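Local coordinates for protein Alpha/beta hydrolase (Pseudomonas aeruginosa PAO1, PDB 4R1D) that probably acts as a secreted lipase effector of the H2 type VI secretion system, binds calcium and forms a complex with the protein Tli4, at residues A[430-442]-A[490-503]. Residues are numbered along the deposited sequence; the frame is centred on the assembly and turned at random.
Sequences HYGADDSRHSWRD and DASGSGGDETVPTD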
loop_
_atom_site.group_PDB
_atom_site.type_symbol
_atom_site.label_atom_id
_atom_site.label_comp_id
_atom_site.label_asym_id
_atom_site.label_seq_id
_atom_site.Cartn_x
_atom_site.Cartn_y
_atom_site.Cartn_z
ATOM N N HIS A 430 -21.246 6.387 6.433
ATOM C CA HIS A 430 -21.044 7.613 7.206
ATOM C C HIS A 430 -19.765 8.305 6.725
ATOM O O HIS A 430 -18.855 7.665 6.201
ATOM C CB HIS A 430 -21.012 7.345 8.725
ATOM C CG HIS A 430 -19.865 6.481 9.159
ATOM N ND1 HIS A 430 -19.951 5.105 9.215
ATOM C CD2 HIS A 430 -18.601 6.799 9.527
ATOM C CE1 HIS A 430 -18.785 4.613 9.605
ATOM N NE2 HIS A 430 -17.949 5.618 9.796
ATOM N N TYR A 431 -19.704 9.618 6.867
ATOM C CA TYR A 431 -18.551 10.352 6.377
ATOM C C TYR A 431 -18.421 11.689 7.101
ATOM O O TYR A 431 -19.374 12.155 7.726
ATOM C CB TYR A 431 -18.654 10.560 4.858
ATOM C CG TYR A 431 -19.876 11.344 4.424
ATOM C CD1 TYR A 431 -21.143 10.771 4.457
ATOM C CD2 TYR A 431 -19.760 12.662 3.985
ATOM C CE1 TYR A 431 -22.270 11.493 4.063
ATOM C CE2 TYR A 431 -20.870 13.381 3.586
ATOM C CZ TYR A 431 -22.118 12.795 3.625
ATOM O OH TYR A 431 -23.228 13.519 3.228
ATOM N N GLY A 432 -17.231 12.275 7.031
ATOM C CA GLY A 432 -16.944 13.553 7.667
ATOM C C GLY A 432 -17.127 14.689 6.680
ATOM O O GLY A 432 -16.490 14.724 5.624
ATOM N N ALA A 433 -18.012 15.617 7.028
ATOM C CA ALA A 433 -18.313 16.747 6.174
ATOM C C ALA A 433 -18.229 18.006 7.016
ATOM O O ALA A 433 -19.217 18.438 7.603
ATOM C CB ALA A 433 -19.694 16.603 5.592
ATOM N N ASP A 434 -17.041 18.589 7.081
ATOM C CA ASP A 434 -16.822 19.701 7.991
ATOM C C ASP A 434 -16.025 20.782 7.306
ATOM O O ASP A 434 -14.960 20.524 6.739
ATOM C CB ASP A 434 -16.093 19.229 9.244
ATOM C CG ASP A 434 -16.225 20.205 10.392
ATOM O OD1 ASP A 434 -15.579 21.271 10.347
ATOM O OD2 ASP A 434 -16.977 19.912 11.344
ATOM N N ASP A 435 -16.545 22.004 7.357
ATOM C CA ASP A 435 -15.891 23.114 6.677
ATOM C C ASP A 435 -14.655 23.636 7.409
ATOM O O ASP A 435 -13.955 24.498 6.883
ATOM C CB ASP A 435 -16.894 24.234 6.402
ATOM C CG ASP A 435 -17.730 23.962 5.166
ATOM O OD1 ASP A 435 -17.142 23.592 4.126
ATOM O OD2 ASP A 435 -18.968 24.109 5.228
ATOM N N SER A 436 -14.363 23.101 8.597
ATOM C CA SER A 436 -13.107 23.444 9.273
ATOM C C SER A 436 -11.953 22.525 8.859
ATOM O O SER A 436 -10.854 22.604 9.406
ATOM C CB SER A 436 -13.267 23.460 10.798
ATOM O OG SER A 436 -13.311 22.144 11.322
ATOM N N ARG A 437 -12.199 21.653 7.885
ATOM C CA ARG A 437 -11.141 20.796 7.364
ATOM C C ARG A 437 -11.125 20.949 5.855
ATOM O O ARG A 437 -11.903 20.298 5.166
ATOM C CB ARG A 437 -11.401 19.342 7.756
ATOM C CG ARG A 437 -11.563 19.158 9.250
ATOM C CD ARG A 437 -11.530 17.701 9.631
ATOM N NE ARG A 437 -11.735 17.475 11.062
ATOM C CZ ARG A 437 -10.761 17.403 11.964
ATOM N NH1 ARG A 437 -9.493 17.558 11.605
ATOM N NH2 ARG A 437 -11.057 17.168 13.235
ATOM N N HIS A 438 -10.262 21.831 5.353
ATOM C CA HIS A 438 -10.320 22.246 3.950
ATOM C C HIS A 438 -10.144 21.083 2.978
ATOM O O HIS A 438 -10.719 21.091 1.885
ATOM C CB HIS A 438 -9.335 23.391 3.655
ATOM C CG HIS A 438 -7.919 22.951 3.434
ATOM N ND1 HIS A 438 -7.037 22.729 4.470
ATOM C CD2 HIS A 438 -7.222 22.730 2.292
ATOM C CE1 HIS A 438 -5.864 22.369 3.977
ATOM N NE2 HIS A 438 -5.952 22.362 2.658
ATOM N N SER A 439 -9.338 20.101 3.381
ATOM C CA SER A 439 -9.220 18.833 2.664
ATOM C C SER A 439 -8.742 18.983 1.215
ATOM O O SER A 439 -9.008 18.111 0.388
ATOM C CB SER A 439 -10.566 18.101 2.670
ATOM O OG SER A 439 -11.113 17.991 3.979
ATOM N N TRP A 440 -8.038 20.072 0.918
ATOM C CA TRP A 440 -7.603 20.369 -0.452
ATOM C C TRP A 440 -8.749 20.249 -1.449
ATOM O O TRP A 440 -8.550 19.877 -2.613
ATOM C CB TRP A 440 -6.420 19.467 -0.850
ATOM C CG TRP A 440 -5.263 19.709 0.049
ATOM C CD1 TRP A 440 -4.803 18.891 1.037
ATOM C CD2 TRP A 440 -4.456 20.890 0.093
ATOM N NE1 TRP A 440 -3.739 19.484 1.685
ATOM C CE2 TRP A 440 -3.508 20.712 1.120
ATOM C CE3 TRP A 440 -4.436 22.078 -0.645
ATOM C CZ2 TRP A 440 -2.555 21.677 1.429
ATOM C CZ3 TRP A 440 -3.492 23.036 -0.341
ATOM C CH2 TRP A 440 -2.563 22.834 0.690
ATOM N N ARG A 441 -9.946 20.600 -0.996
ATOM C CA ARG A 441 -11.145 20.395 -1.795
ATOM C C ARG A 441 -11.114 21.251 -3.065
ATOM O O ARG A 441 -11.492 20.791 -4.142
ATOM C CB ARG A 441 -12.386 20.684 -0.956
ATOM C CG ARG A 441 -13.691 20.381 -1.670
ATOM C CD ARG A 441 -14.290 21.642 -2.334
ATOM N NE ARG A 441 -15.521 21.295 -3.022
ATOM C CZ ARG A 441 -16.589 22.085 -3.140
ATOM N NH1 ARG A 441 -16.599 23.304 -2.613
ATOM N NH2 ARG A 441 -17.652 21.632 -3.779
ATOM N N ASP A 442 -10.687 22.502 -2.930
ATOM C CA ASP A 442 -10.368 23.314 -4.097
ATOM C C ASP A 442 -8.869 23.348 -4.200
ATOM O O ASP A 442 -8.192 23.834 -3.293
ATOM C CB ASP A 442 -10.894 24.748 -3.958
ATOM C CG ASP A 442 -12.403 24.816 -3.973
ATOM O OD1 ASP A 442 -13.029 23.932 -4.589
ATOM O OD2 ASP A 442 -12.972 25.754 -3.375
ATOM N N ASP A 490 -21.604 24.228 -5.807
ATOM C CA ASP A 490 -20.507 23.594 -5.076
ATOM C C ASP A 490 -20.631 23.697 -3.560
ATOM O O ASP A 490 -19.787 23.174 -2.833
ATOM C CB ASP A 490 -19.172 24.202 -5.489
ATOM C CG ASP A 490 -18.553 23.500 -6.678
ATOM O OD1 ASP A 490 -18.859 22.311 -6.928
ATOM O OD2 ASP A 490 -17.746 24.155 -7.361
ATOM N N ALA A 491 -21.657 24.393 -3.075
ATOM C CA ALA A 491 -21.767 24.629 -1.636
ATOM C C ALA A 491 -21.787 23.349 -0.783
ATOM O O ALA A 491 -21.123 23.283 0.256
ATOM C CB ALA A 491 -22.985 25.517 -1.323
ATOM N N SER A 492 -22.515 22.333 -1.234
ATOM C CA SER A 492 -22.727 21.136 -0.423
ATOM C C SER A 492 -21.480 20.262 -0.346
ATOM O O SER A 492 -21.371 19.433 0.551
ATOM C CB SER A 492 -23.899 20.304 -0.952
ATOM O OG SER A 492 -23.570 19.650 -2.168
ATOM N N GLY A 493 -20.550 20.458 -1.273
ATOM C CA GLY A 493 -19.376 19.599 -1.379
ATOM C C GLY A 493 -18.097 20.140 -0.760
ATOM O O GLY A 493 -17.047 19.501 -0.842
ATOM N N SER A 494 -18.182 21.303 -0.116
ATOM C CA SER A 494 -17.008 21.925 0.504
ATOM C C SER A 494 -16.553 21.183 1.760
ATOM O O SER A 494 -17.297 20.368 2.319
ATOM C CB SER A 494 -17.297 23.391 0.870
ATOM O OG SER A 494 -18.276 23.455 1.899
ATOM N N GLY A 495 -15.339 21.491 2.207
ATOM C CA GLY A 495 -14.754 20.844 3.374
ATOM C C GLY A 495 -14.560 19.340 3.200
ATOM O O GLY A 495 -14.488 18.836 2.083
ATOM N N GLY A 496 -14.507 18.621 4.317
ATOM C CA GLY A 496 -14.391 17.173 4.269
ATOM C C GLY A 496 -13.881 16.639 5.590
ATOM O O GLY A 496 -14.283 17.115 6.659
ATOM N N ASP A 497 -12.995 15.649 5.523
ATOM C CA ASP A 497 -12.435 15.073 6.741
ATOM C C ASP A 497 -10.908 15.135 6.738
ATOM O O ASP A 497 -10.263 14.401 7.474
ATOM C CB ASP A 497 -12.927 13.630 6.931
ATOM C CG ASP A 497 -12.354 12.673 5.893
ATOM O OD1 ASP A 497 -11.473 13.102 5.127
ATOM O OD2 ASP A 497 -12.769 11.491 5.852
ATOM N N GLU A 498 -10.357 16.028 5.908
ATOM C CA GLU A 498 -8.915 16.245 5.734
ATOM C C GLU A 498 -8.390 15.492 4.520
ATOM O O GLU A 498 -7.523 15.985 3.803
ATOM C CB GLU A 498 -8.088 15.875 6.973
ATOM C CG GLU A 498 -8.547 16.549 8.250
ATOM C CD GLU A 498 -7.533 17.508 8.813
ATOM O OE1 GLU A 498 -6.318 17.194 8.768
ATOM O OE2 GLU A 498 -7.964 18.573 9.308
ATOM N N THR A 499 -8.927 14.299 4.290
ATOM C CA THR A 499 -8.473 13.475 3.172
ATOM C C THR A 499 -9.525 13.303 2.082
ATOM O O THR A 499 -9.188 13.280 0.901
ATOM C CB THR A 499 -8.005 12.094 3.649
ATOM O OG1 THR A 499 -6.737 12.234 4.289
ATOM C CG2 THR A 499 -7.862 11.137 2.462
ATOM N N VAL A 500 -10.790 13.185 2.484
ATOM C CA VAL A 500 -11.898 13.024 1.543
ATOM C C VAL A 500 -12.776 14.284 1.546
ATOM O O VAL A 500 -13.441 14.570 2.531
ATOM C CB VAL A 500 -12.755 11.794 1.923
ATOM C CG1 VAL A 500 -13.984 11.640 1.003
ATOM C CG2 VAL A 500 -11.888 10.518 1.884
ATOM N N PRO A 501 -12.767 15.043 0.442
ATOM C CA PRO A 501 -13.655 16.218 0.383
ATOM C C PRO A 501 -15.098 15.762 0.455
ATOM O O PRO A 501 -15.428 14.675 -0.002
ATOM C CB PRO A 501 -13.371 16.803 -1.000
ATOM C CG PRO A 501 -11.943 16.397 -1.271
ATOM C CD PRO A 501 -11.827 15.000 -0.691
ATOM N N THR A 502 -15.963 16.592 1.019
ATOM C CA THR A 502 -17.373 16.265 1.079
ATOM C C THR A 502 -17.928 15.892 -0.314
ATOM O O THR A 502 -18.800 15.033 -0.428
ATOM C CB THR A 502 -18.157 17.435 1.724
ATOM O OG1 THR A 502 -17.547 17.766 2.982
ATOM C CG2 THR A 502 -19.609 17.053 1.964
ATOM N N ASP A 503 -17.412 16.534 -1.367
ATOM C CA ASP A 503 -17.768 16.184 -2.746
ATOM C C ASP A 503 -17.890 14.674 -2.917
ATOM O O ASP A 503 -18.853 14.169 -3.480
ATOM C CB ASP A 503 -16.678 16.656 -3.724
ATOM C CG ASP A 503 -16.653 18.158 -3.907
ATOM O OD1 ASP A 503 -17.742 18.762 -3.963
ATOM O OD2 ASP A 503 -15.539 18.727 -4.009
HETATM O O HOH W 1 -15.388 11.333 4.951
HETATM O O HOH W 2 -15.990 13.453 3.246
HETATM O O HOH W 3 -12.908 18.530 -4.859
#
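Asp-490 offers its carbonyl oxygen to Arg-441, whose NH2 meets it in the carbonyl plane at 2.8 Å from O, while Asp-490 OD1 forms a salt bridge with Arg-336 and a longer one with Arg-441 NH2. The backbone of Gly-493 and Ser-494 then passes over one face of the guanidinium, Ser-494 N above its centre. Ser-494 OG reaches the syn lone pair of Asp-435 OD1, 2.5 Å away; Lys-522 makes a salt bridge to Asp-435 OD2 and a hydrogen bond to Ser-494 OG. Gly-495, with positive phi, lays its CA against the carbonyls of Asp-434 and Arg-437. Gly-496 pairs with Asp-434 in a single antiparallel bridge, N to Asp-434 O 3.1 Å. Asp-497 OD2 is linked by a water to Gly-432 N. Glu-498 gives its N-H to Ser-439 OG (2.9 Å), itself bonded to Arg-437 O, and its OE2 makes a salt bridge to Arg-437 NH1 through a weak hydrogen bond, the carboxylate and guanidinium planes 73° apart, while Arg-437 NE bonds to Gly-532 O. Pro-501 CB packs on Arg-441 CG. Asp-503 receives Arg-441 side-on: NE to OD2 is nearly straight (173°), NH2 holds OD1, and the bend at chi2 (-96°) turns the guanidinium there. The glycine-rich loop 490-503 thus packs against the chain that leaves the C-terminal end of strand 427-432, in the parallel sheet of an alpha/beta-hydrolase fold.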